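Local atomic coordinates of putative lipoprotein (Campylobacter jejuni subsp. jejuni, PDB entry 2G5G), a protein that probably takes part in bacterial haem transport, binding haem cofacially with a tyrosine ligand in a mode linked to its dimerisation. Residues D79-Q90 against S135-E146; F32-L40 against M62-L71. All coordinates share one frame; numbering follows the deposited sequence.

Overall arrangement
Contact 2 comes first along the chain and closes before contact 1 opens; their centres lie about 23 Å apart. The two are in series: helix 54-73, which supplies 62-71 to contact 2, is followed directly by strand 78-82, which enters contact 1. They meet where Phe64 packs on Val80 and Ser135. Contact 1 pairs the last two strands at one edge of the mixed sheet, while contact 2 is helix packing, with helix 32-39 also touching strand 260-264. In contact 1 the Asn141 side chain is about 6 Å from a bound haem, and strand 137-141 leads into helix 144-151 with pocket residues Ile147, Thr148 and Tyr151; contact 2 contributes no haem-pocket residue.

Contact 1 (D79-Q90 against S135-E146); sequences DVALEMLASTEQ and SKILGANLSRSE
Val80 pairs in parallel with Ile137 where strand 137-141 forms an outer edge of the mixed sheet of this ChaN-family domain. Leu138 N donates to Val80 O at 2.8 Å, almost straight at 172°, and Leu82 N returns a bond to Leu138 O. The register then slips by two residues, a beta bulge spanning the type I turn from Leu82 to Leu85. Leu82 O is gripped from opposite faces of its plane, by Leu85 N and, at 3.2 Å, by Ala140 N. Packing is tight on the face of Leu82 and Ile137: Ile137 CG2 meets Leu82 CD1 at 3.7 Å and touches Leu85 CD1, while helix 124-131 covers Ile137. Toward solvent the fit is sparser: exposed Thr88 lays OG1 against Ser143 CB at 3.6 Å beside the Ser143-Glu146 capping box, whose Glu146 also pairs with Arg203. Gln90 bends at chi2 (56°) and docks its amide on the strand, OE1 taking Gly139 N at 2.9 Å and NE2 reaching Ile137 O and Asp94. Near the haem, Asn141 ND2 donates to Glu83 O on an in-plane lone pair and to a water; Glu83 OE1 accepts from Gly220 N, and OE2 from that water at 2.6 Å.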
loop_
_atom_site.group_PDB
_atom_site.type_symbol
_atom_site.label_atom_id
_atom_site.label_comp_id
_atom_site.label_asym_id
_atom_site.label_seq_id
_atom_site.Cartn_x
_atom_site.Cartn_y
_atom_site.Cartn_z
ATOM N N ASP A 79 -27.845 -16.928 -7.798
ATOM C CA ASP A 79 -26.369 -16.895 -7.759
ATOM C C ASP A 79 -25.800 -16.042 -6.624
ATOM O O ASP A 79 -26.535 -15.258 -6.057
ATOM C CB ASP A 79 -25.835 -16.397 -9.080
ATOM C CG ASP A 79 -26.208 -17.321 -10.237
ATOM O OD1 ASP A 79 -26.307 -18.549 -10.010
ATOM O OD2 ASP A 79 -26.426 -16.815 -11.354
ATOM N N VAL A 80 -24.506 -16.204 -6.313
ATOM C CA VAL A 80 -23.841 -15.478 -5.214
ATOM C C VAL A 80 -22.584 -14.759 -5.695
ATOM O O VAL A 80 -21.669 -15.376 -6.239
ATOM C CB VAL A 80 -23.506 -16.395 -4.020
ATOM C CG1 VAL A 80 -22.725 -15.621 -2.923
ATOM C CG2 VAL A 80 -24.770 -16.955 -3.430
ATOM N N ALA A 81 -22.575 -13.436 -5.538
ATOM C CA ALA A 81 -21.416 -12.631 -5.898
ATOM C C ALA A 81 -20.606 -12.401 -4.625
ATOM O O ALA A 81 -21.157 -12.279 -3.532
ATOM C CB ALA A 81 -21.872 -11.278 -6.506
ATOM N N LEU A 82 -19.296 -12.332 -4.775
ATOM C CA LEU A 82 -18.390 -12.248 -3.636
ATOM C C LEU A 82 -17.431 -11.093 -3.792
ATOM O O LEU A 82 -16.678 -11.013 -4.778
ATOM C CB LEU A 82 -17.635 -13.584 -3.424
ATOM C CG LEU A 82 -18.410 -14.830 -2.980
ATOM C CD1 LEU A 82 -17.508 -16.071 -2.933
ATOM C CD2 LEU A 82 -19.105 -14.629 -1.648
ATOM N N GLU A 83 -17.445 -10.175 -2.821
ATOM C CA GLU A 83 -16.403 -9.147 -2.758
ATOM C C GLU A 83 -15.024 -9.836 -2.783
ATOM O O GLU A 83 -14.043 -9.245 -3.245
ATOM C CB GLU A 83 -16.520 -8.326 -1.458
ATOM C CG GLU A 83 -15.365 -7.299 -1.248
ATOM C CD GLU A 83 -15.348 -6.648 0.150
ATOM O OE1 GLU A 83 -16.209 -6.953 0.994
ATOM O OE2 GLU A 83 -14.450 -5.835 0.392
HETATM N N MSE A 84 -14.939 -11.073 -2.293
HETATM C CA MSE A 84 -13.579 -11.672 -2.196
HETATM C C MSE A 84 -12.986 -12.232 -3.470
HETATM O O MSE A 84 -11.816 -12.612 -3.490
HETATM C CB MSE A 84 -13.320 -12.578 -0.972
HETATM C CG MSE A 84 -14.426 -13.322 -0.242
HETATM SE SE MSE A 84 -16.190 -12.520 0.236
HETATM C CE MSE A 84 -15.713 -10.810 1.088
ATOM N N LEU A 85 -13.761 -12.224 -4.555
ATOM C CA LEU A 85 -13.228 -12.619 -5.856
ATOM C C LEU A 85 -13.390 -11.507 -6.842
ATOM O O LEU A 85 -14.414 -10.795 -6.834
ATOM C CB LEU A 85 -13.888 -13.907 -6.346
ATOM C CG LEU A 85 -13.551 -15.134 -5.510
ATOM C CD1 LEU A 85 -14.496 -16.290 -5.746
ATOM C CD2 LEU A 85 -12.097 -15.561 -5.785
ATOM N N ALA A 86 -12.388 -11.334 -7.700
ATOM C CA ALA A 86 -12.462 -10.323 -8.740
ATOM C C ALA A 86 -13.344 -10.755 -9.911
ATOM O O ALA A 86 -13.404 -11.945 -10.230
ATOM C CB ALA A 86 -11.054 -9.945 -9.244
ATOM N N SER A 87 -13.998 -9.780 -10.550
ATOM C CA SER A 87 -14.887 -10.040 -11.709
ATOM C C SER A 87 -14.092 -10.523 -12.939
ATOM O O SER A 87 -14.621 -11.242 -13.794
ATOM C CB SER A 87 -15.692 -8.786 -12.055
ATOM O OG SER A 87 -14.864 -7.778 -12.583
ATOM N N THR A 88 -12.827 -10.108 -13.010
ATOM C CA THR A 88 -11.847 -10.606 -14.006
ATOM C C THR A 88 -11.618 -12.126 -13.954
ATOM O O THR A 88 -11.095 -12.706 -14.907
ATOM C CB THR A 88 -10.465 -9.930 -13.811
ATOM O OG1 THR A 88 -10.030 -10.126 -12.456
ATOM C CG2 THR A 88 -10.543 -8.460 -14.118
ATOM N N GLU A 89 -12.003 -12.757 -12.848
ATOM C CA GLU A 89 -11.821 -14.188 -12.626
ATOM C C GLU A 89 -12.970 -15.042 -13.176
ATOM O O GLU A 89 -12.934 -16.256 -13.058
ATOM C CB GLU A 89 -11.701 -14.448 -11.119
ATOM C CG GLU A 89 -10.623 -15.427 -10.702
ATOM C CD GLU A 89 -9.215 -14.890 -10.951
ATOM O OE1 GLU A 89 -9.034 -13.651 -11.000
ATOM O OE2 GLU A 89 -8.293 -15.704 -11.102
ATOM N N GLN A 90 -13.992 -14.419 -13.756
ATOM C CA GLN A 90 -15.237 -15.135 -14.049
ATOM C C GLN A 90 -15.079 -16.349 -14.975
ATOM O O GLN A 90 -15.648 -17.420 -14.716
ATOM C CB GLN A 90 -16.335 -14.192 -14.559
ATOM C CG GLN A 90 -17.737 -14.788 -14.409
ATOM C CD GLN A 90 -18.047 -15.191 -12.985
ATOM O OE1 GLN A 90 -17.803 -14.420 -12.049
ATOM N NE2 GLN A 90 -18.595 -16.392 -12.804
ATOM N N SER A 135 -26.228 -22.728 -7.005
ATOM C CA SER A 135 -25.748 -21.370 -7.259
ATOM C C SER A 135 -24.455 -21.338 -8.037
ATOM O O SER A 135 -23.597 -22.198 -7.858
ATOM C CB SER A 135 -25.510 -20.623 -5.937
ATOM O OG SER A 135 -26.729 -20.422 -5.277
ATOM N N LYS A 136 -24.297 -20.327 -8.879
ATOM C CA LYS A 136 -22.985 -20.016 -9.409
ATOM C C LYS A 136 -22.307 -18.913 -8.581
ATOM O O LYS A 136 -22.948 -17.923 -8.168
ATOM C CB LYS A 136 -23.045 -19.606 -10.888
ATOM C CG LYS A 136 -21.666 -19.433 -11.518
ATOM C CD LYS A 136 -21.694 -19.539 -13.021
ATOM C CE LYS A 136 -21.981 -18.196 -13.620
ATOM N NZ LYS A 136 -21.799 -18.236 -15.105
ATOM N N ILE A 137 -21.015 -19.079 -8.339
ATOM C CA ILE A 137 -20.230 -18.005 -7.695
ATOM C C ILE A 137 -19.740 -16.988 -8.703
ATOM O O ILE A 137 -19.084 -17.339 -9.709
ATOM C CB ILE A 137 -19.056 -18.566 -6.813
ATOM C CG1 ILE A 137 -19.646 -19.324 -5.620
ATOM C CG2 ILE A 137 -18.139 -17.428 -6.341
ATOM C CD1 ILE A 137 -18.666 -20.077 -4.739
ATOM N N LEU A 138 -20.045 -15.718 -8.434
ATOM C CA LEU A 138 -19.589 -14.626 -9.275
ATOM C C LEU A 138 -18.482 -13.821 -8.578
ATOM O O LEU A 138 -18.568 -13.576 -7.372
ATOM C CB LEU A 138 -20.766 -13.685 -9.628
ATOM C CG LEU A 138 -22.109 -14.300 -10.048
ATOM C CD1 LEU A 138 -23.204 -13.191 -10.180
ATOM C CD2 LEU A 138 -21.969 -15.118 -11.366
ATOM N N GLY A 139 -17.458 -13.418 -9.340
ATOM C CA GLY A 139 -16.475 -12.423 -8.863
ATOM C C GLY A 139 -17.061 -11.032 -8.991
ATOM O O GLY A 139 -17.537 -10.659 -10.060
ATOM N N ALA A 140 -17.098 -10.279 -7.882
ATOM C CA ALA A 140 -17.796 -8.995 -7.866
ATOM C C ALA A 140 -16.837 -7.839 -7.990
ATOM O O ALA A 140 -17.213 -6.760 -8.428
ATOM C CB ALA A 140 -18.652 -8.853 -6.552
ATOM N N ASN A 141 -15.583 -8.071 -7.623
ATOM C CA ASN A 141 -14.654 -6.978 -7.303
ATOM C C ASN A 141 -13.636 -6.608 -8.412
ATOM O O ASN A 141 -13.502 -7.291 -9.441
ATOM C CB ASN A 141 -13.887 -7.388 -6.031
ATOM C CG ASN A 141 -13.545 -6.200 -5.112
ATOM O OD1 ASN A 141 -13.548 -5.049 -5.529
ATOM N ND2 ASN A 141 -13.247 -6.506 -3.856
ATOM N N LEU A 142 -12.924 -5.512 -8.179
ATOM C CA LEU A 142 -11.692 -5.164 -8.901
ATOM C C LEU A 142 -10.610 -6.241 -8.745
ATOM O O LEU A 142 -10.544 -6.892 -7.713
ATOM C CB LEU A 142 -11.116 -3.882 -8.291
ATOM C CG LEU A 142 -11.312 -2.511 -8.944
ATOM C CD1 LEU A 142 -12.478 -2.394 -9.923
ATOM C CD2 LEU A 142 -11.336 -1.425 -7.856
ATOM N N SER A 143 -9.742 -6.395 -9.747
ATOM C CA SER A 143 -8.515 -7.192 -9.561
ATOM C C SER A 143 -7.446 -6.383 -8.788
ATOM O O SER A 143 -7.529 -5.165 -8.722
ATOM C CB SER A 143 -7.932 -7.611 -10.916
ATOM O OG SER A 143 -7.545 -6.476 -11.651
ATOM N N ARG A 144 -6.467 -7.074 -8.205
ATOM C CA ARG A 144 -5.242 -6.449 -7.632
ATOM C C ARG A 144 -4.629 -5.437 -8.582
ATOM O O ARG A 144 -4.340 -4.300 -8.199
ATOM C CB ARG A 144 -4.176 -7.510 -7.323
ATOM C CG ARG A 144 -4.479 -8.443 -6.158
ATOM C CD ARG A 144 -3.923 -7.906 -4.848
ATOM N NE ARG A 144 -3.975 -8.911 -3.786
ATOM C CZ ARG A 144 -3.021 -9.815 -3.560
ATOM N NH1 ARG A 144 -1.928 -9.862 -4.322
ATOM N NH2 ARG A 144 -3.158 -10.690 -2.577
ATOM N N SER A 145 -4.444 -5.859 -9.832
ATOM C CA SER A 145 -3.861 -5.029 -10.890
ATOM C C SER A 145 -4.696 -3.793 -11.148
ATOM O O SER A 145 -4.151 -2.699 -11.353
ATOM C CB SER A 145 -3.739 -5.835 -12.186
ATOM O OG SER A 145 -3.608 -7.218 -11.873
ATOM N N GLU A 146 -6.025 -3.967 -11.164
ATOM C CA GLU A 146 -6.936 -2.836 -11.309
ATOM C C GLU A 146 -6.793 -1.852 -10.133
ATOM O O GLU A 146 -6.800 -0.639 -10.330
ATOM C CB GLU A 146 -8.398 -3.317 -11.450
ATOM C CG GLU A 146 -8.860 -3.442 -12.914
ATOM C CD GLU A 146 -10.132 -4.266 -13.086
ATOM O OE1 GLU A 146 -10.746 -4.151 -14.162
ATOM O OE2 GLU A 146 -10.482 -5.036 -12.167
HETATM O O HOH W 1 -12.520 -5.161 -1.275
HETATM O O HOH W 2 -18.451 -11.759 -12.390
#

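Contact 2 (F32-L40 against M62-L71); sequences FEDMILELL and MIFNALEGNL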
loop_
_atom_site.group_PDB
_atom_site.type_symbol
_atom_site.label_atom_id
_atom_site.label_comp_id
_atom_site.label_asym_id
_atom_site.label_seq_id
_atom_site.Cartn_x
_atom_site.Cartn_y
_atom_site.Cartn_z
ATOM N N PHE A 32 -37.102 -14.399 11.341
ATOM C CA PHE A 32 -36.225 -14.888 10.291
ATOM C C PHE A 32 -37.019 -15.360 9.050
ATOM O O PHE A 32 -36.708 -14.923 7.945
ATOM C CB PHE A 32 -35.278 -15.979 10.837
ATOM C CG PHE A 32 -34.309 -16.512 9.814
ATOM C CD1 PHE A 32 -33.025 -16.022 9.740
ATOM C CD2 PHE A 32 -34.699 -17.519 8.924
ATOM C CE1 PHE A 32 -32.134 -16.512 8.792
ATOM C CE2 PHE A 32 -33.813 -18.013 7.977
ATOM C CZ PHE A 32 -32.521 -17.505 7.922
ATOM N N GLU A 33 -38.047 -16.200 9.241
ATOM C CA GLU A 33 -38.924 -16.667 8.138
ATOM C C GLU A 33 -39.574 -15.489 7.380
ATOM O O GLU A 33 -39.547 -15.470 6.158
ATOM C CB GLU A 33 -40.028 -17.591 8.672
ATOM C CG GLU A 33 -40.107 -18.985 8.020
ATOM C CD GLU A 33 -41.301 -19.814 8.556
ATOM O OE1 GLU A 33 -41.078 -20.851 9.230
ATOM O OE2 GLU A 33 -42.460 -19.411 8.306
ATOM N N ASP A 34 -40.180 -14.538 8.106
ATOM C CA ASP A 34 -40.752 -13.327 7.486
ATOM C C ASP A 34 -39.712 -12.441 6.760
ATOM O O ASP A 34 -40.033 -11.860 5.722
ATOM C CB ASP A 34 -41.541 -12.486 8.501
ATOM C CG ASP A 34 -42.884 -13.131 8.888
ATOM O OD1 ASP A 34 -43.230 -14.234 8.384
ATOM O OD2 ASP A 34 -43.594 -12.523 9.690
HETATM N N MSE A 35 -38.494 -12.343 7.275
HETATM C CA MSE A 35 -37.425 -11.629 6.535
HETATM C C MSE A 35 -37.138 -12.360 5.207
HETATM O O MSE A 35 -37.065 -11.731 4.148
HETATM C CB MSE A 35 -36.135 -11.472 7.336
HETATM C CG MSE A 35 -35.074 -10.705 6.583
HETATM SE SE MSE A 35 -33.328 -10.809 7.328
HETATM C CE MSE A 35 -32.927 -12.738 7.219
ATOM N N ILE A 36 -36.983 -13.680 5.272
ATOM C CA ILE A 36 -36.781 -14.482 4.061
ATOM C C ILE A 36 -37.850 -14.256 2.993
ATOM O O ILE A 36 -37.517 -14.063 1.820
ATOM C CB ILE A 36 -36.642 -16.005 4.401
ATOM C CG1 ILE A 36 -35.396 -16.257 5.292
ATOM C CG2 ILE A 36 -36.670 -16.874 3.135
ATOM C CD1 ILE A 36 -34.040 -15.899 4.686
ATOM N N LEU A 37 -39.127 -14.277 3.383
ATOM C CA LEU A 37 -40.213 -14.076 2.425
ATOM C C LEU A 37 -40.062 -12.719 1.736
ATOM O O LEU A 37 -40.295 -12.591 0.534
ATOM C CB LEU A 37 -41.588 -14.205 3.104
ATOM C CG LEU A 37 -41.918 -15.542 3.789
ATOM C CD1 LEU A 37 -43.307 -15.507 4.449
ATOM C CD2 LEU A 37 -41.807 -16.697 2.805
ATOM N N GLU A 38 -39.618 -11.715 2.481
ATOM C CA GLU A 38 -39.361 -10.400 1.864
ATOM C C GLU A 38 -38.142 -10.396 0.959
ATOM O O GLU A 38 -38.189 -9.834 -0.134
ATOM C CB GLU A 38 -39.246 -9.304 2.933
ATOM C CG GLU A 38 -40.466 -9.206 3.852
ATOM C CD GLU A 38 -41.747 -8.994 3.090
ATOM O OE1 GLU A 38 -41.769 -8.223 2.115
ATOM O OE2 GLU A 38 -42.760 -9.615 3.454
ATOM N N LEU A 39 -37.053 -11.020 1.399
ATOM C CA LEU A 39 -35.813 -11.060 0.599
ATOM C C LEU A 39 -36.007 -11.753 -0.733
ATOM O O LEU A 39 -35.403 -11.375 -1.737
ATOM C CB LEU A 39 -34.682 -11.773 1.353
ATOM C CG LEU A 39 -34.182 -11.170 2.679
ATOM C CD1 LEU A 39 -32.965 -11.911 3.107
ATOM C CD2 LEU A 39 -33.857 -9.683 2.521
ATOM N N LEU A 40 -36.854 -12.768 -0.733
ATOM C CA LEU A 40 -37.163 -13.514 -1.946
ATOM C C LEU A 40 -37.771 -12.621 -3.049
ATOM O O LEU A 40 -37.687 -12.943 -4.230
ATOM C CB LEU A 40 -38.173 -14.608 -1.568
ATOM C CG LEU A 40 -37.761 -16.086 -1.455
ATOM C CD1 LEU A 40 -36.280 -16.443 -1.700
ATOM C CD2 LEU A 40 -38.365 -16.789 -0.237
HETATM N N MSE A 62 -27.216 -19.578 7.234
HETATM C CA MSE A 62 -28.637 -19.691 7.520
HETATM C C MSE A 62 -29.480 -18.975 6.481
HETATM O O MSE A 62 -30.487 -19.515 5.993
HETATM C CB MSE A 62 -28.947 -19.118 8.908
HETATM C CG MSE A 62 -28.342 -19.944 10.046
HETATM SE SE MSE A 62 -28.633 -19.031 11.776
HETATM C CE MSE A 62 -30.532 -18.668 11.603
ATOM N N ILE A 63 -29.085 -17.745 6.159
ATOM C CA ILE A 63 -29.846 -16.940 5.188
ATOM C C ILE A 63 -29.698 -17.605 3.799
ATOM O O ILE A 63 -30.687 -17.840 3.120
ATOM C CB ILE A 63 -29.319 -15.495 5.125
ATOM C CG1 ILE A 63 -29.513 -14.790 6.471
ATOM C CG2 ILE A 63 -30.027 -14.712 3.953
ATOM C CD1 ILE A 63 -28.665 -13.489 6.609
ATOM N N PHE A 64 -28.467 -17.884 3.382
ATOM C CA PHE A 64 -28.293 -18.548 2.073
ATOM C C PHE A 64 -29.154 -19.816 1.970
ATOM O O PHE A 64 -29.916 -19.971 1.022
ATOM C CB PHE A 64 -26.824 -18.820 1.724
ATOM C CG PHE A 64 -26.629 -19.581 0.420
ATOM C CD1 PHE A 64 -26.318 -20.936 0.447
ATOM C CD2 PHE A 64 -26.810 -18.962 -0.823
ATOM C CE1 PHE A 64 -26.157 -21.662 -0.731
ATOM C CE2 PHE A 64 -26.660 -19.688 -2.014
ATOM C CZ PHE A 64 -26.319 -21.039 -1.968
ATOM N N ASN A 65 -29.038 -20.705 2.952
ATOM C CA ASN A 65 -29.778 -21.963 2.922
ATOM C C ASN A 65 -31.267 -21.742 2.752
ATOM O O ASN A 65 -31.908 -22.490 2.011
ATOM C CB ASN A 65 -29.552 -22.786 4.201
ATOM C CG ASN A 65 -28.247 -23.595 4.193
ATOM O OD1 ASN A 65 -27.484 -23.636 3.226
ATOM N ND2 ASN A 65 -27.998 -24.243 5.306
ATOM N N ALA A 66 -31.851 -20.761 3.453
ATOM C CA ALA A 66 -33.312 -20.608 3.369
ATOM C C ALA A 66 -33.719 -20.082 1.986
ATOM O O ALA A 66 -34.772 -20.460 1.425
ATOM C CB ALA A 66 -33.849 -19.698 4.482
ATOM N N LEU A 67 -32.893 -19.200 1.435
ATOM C CA LEU A 67 -33.240 -18.596 0.151
ATOM C C LEU A 67 -33.055 -19.632 -0.964
ATOM O O LEU A 67 -33.888 -19.721 -1.846
ATOM C CB LEU A 67 -32.352 -17.387 -0.124
ATOM C CG LEU A 67 -32.441 -16.142 0.772
ATOM C CD1 LEU A 67 -31.225 -15.264 0.474
ATOM C CD2 LEU A 67 -33.678 -15.368 0.488
ATOM N N GLU A 68 -31.948 -20.368 -0.903
ATOM C CA GLU A 68 -31.563 -21.407 -1.890
ATOM C C GLU A 68 -32.613 -22.494 -1.981
ATOM O O GLU A 68 -33.006 -22.889 -3.084
ATOM C CB GLU A 68 -30.174 -22.007 -1.555
ATOM C CG GLU A 68 -29.731 -23.299 -2.338
ATOM C CD GLU A 68 -29.667 -23.080 -3.833
ATOM O OE1 GLU A 68 -29.774 -21.896 -4.264
ATOM O OE2 GLU A 68 -29.512 -24.085 -4.579
ATOM N N GLY A 69 -33.064 -22.961 -0.818
ATOM C CA GLY A 69 -34.076 -24.014 -0.740
ATOM C C GLY A 69 -35.379 -23.595 -1.392
ATOM O O GLY A 69 -35.969 -24.331 -2.210
ATOM N N ASN A 70 -35.850 -22.405 -1.060
ATOM C CA ASN A 70 -37.076 -21.921 -1.669
ATOM C C ASN A 70 -36.944 -21.734 -3.188
ATOM O O ASN A 70 -37.821 -22.119 -3.932
ATOM C CB ASN A 70 -37.532 -20.608 -1.029
ATOM C CG ASN A 70 -38.760 -20.049 -1.706
ATOM O OD1 ASN A 70 -39.892 -20.334 -1.302
ATOM N ND2 ASN A 70 -38.550 -19.282 -2.774
ATOM N N LEU A 71 -35.850 -21.128 -3.630
ATOM C CA LEU A 71 -35.719 -20.786 -5.044
ATOM C C LEU A 71 -35.464 -22.017 -5.917
ATOM O O LEU A 71 -36.055 -22.172 -6.991
ATOM C CB LEU A 71 -34.642 -19.738 -5.212
ATOM C CG LEU A 71 -35.096 -18.402 -4.586
ATOM C CD1 LEU A 71 -33.895 -17.483 -4.502
ATOM C CD2 LEU A 71 -36.362 -17.752 -5.279
#
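Phe32 lays the edge of its ring over the first turn of 62-71: CZ is 3.4 Å from Met62 O, and Ile63 CA and Ala66 CB also lie at the ring edge, near its plane. Its CG stands anti to the backbone N (chi1 -178°), which carries the ring across to the other helix, where CE1 also meets the selenomethionine methyl, Met62 CE. The segment axes approach to 10.1 Å and cross at -56°, and Ile63 fills the junction as a knob into the hole formed by Phe32, Met35, Ile36 and Leu39. Its two branches divide the work: CG1 faces Phe32 CE1 at 3.9 Å and Met35 CE, whereas CG2 turns to Leu39 CD1. Ile36 brings CD1 to Ala66 CB at 3.8 Å, with CG1 also against that methyl. Farther along, Leu40 slides past Leu67 and Leu71 in the opposite direction, its CD1 lying 3.6 Å from Leu67 CD2 and 3.7 Å from Leu71 CG. Leu40 CG and its CD2 branch meet the amide of Asn70, CG being 3.5 Å from ND2, which also makes a weak hydrogen bond to Gln74. Met35 and Leu39 continue onto Tyr260 of strand 260-264, and Leu67 and Leu71 onto Phe78. Without hydrogen bonds between the segments, the contact rests mainly on van der Waals packing of apolar side chains, which probably draws on the hydrophobic effect.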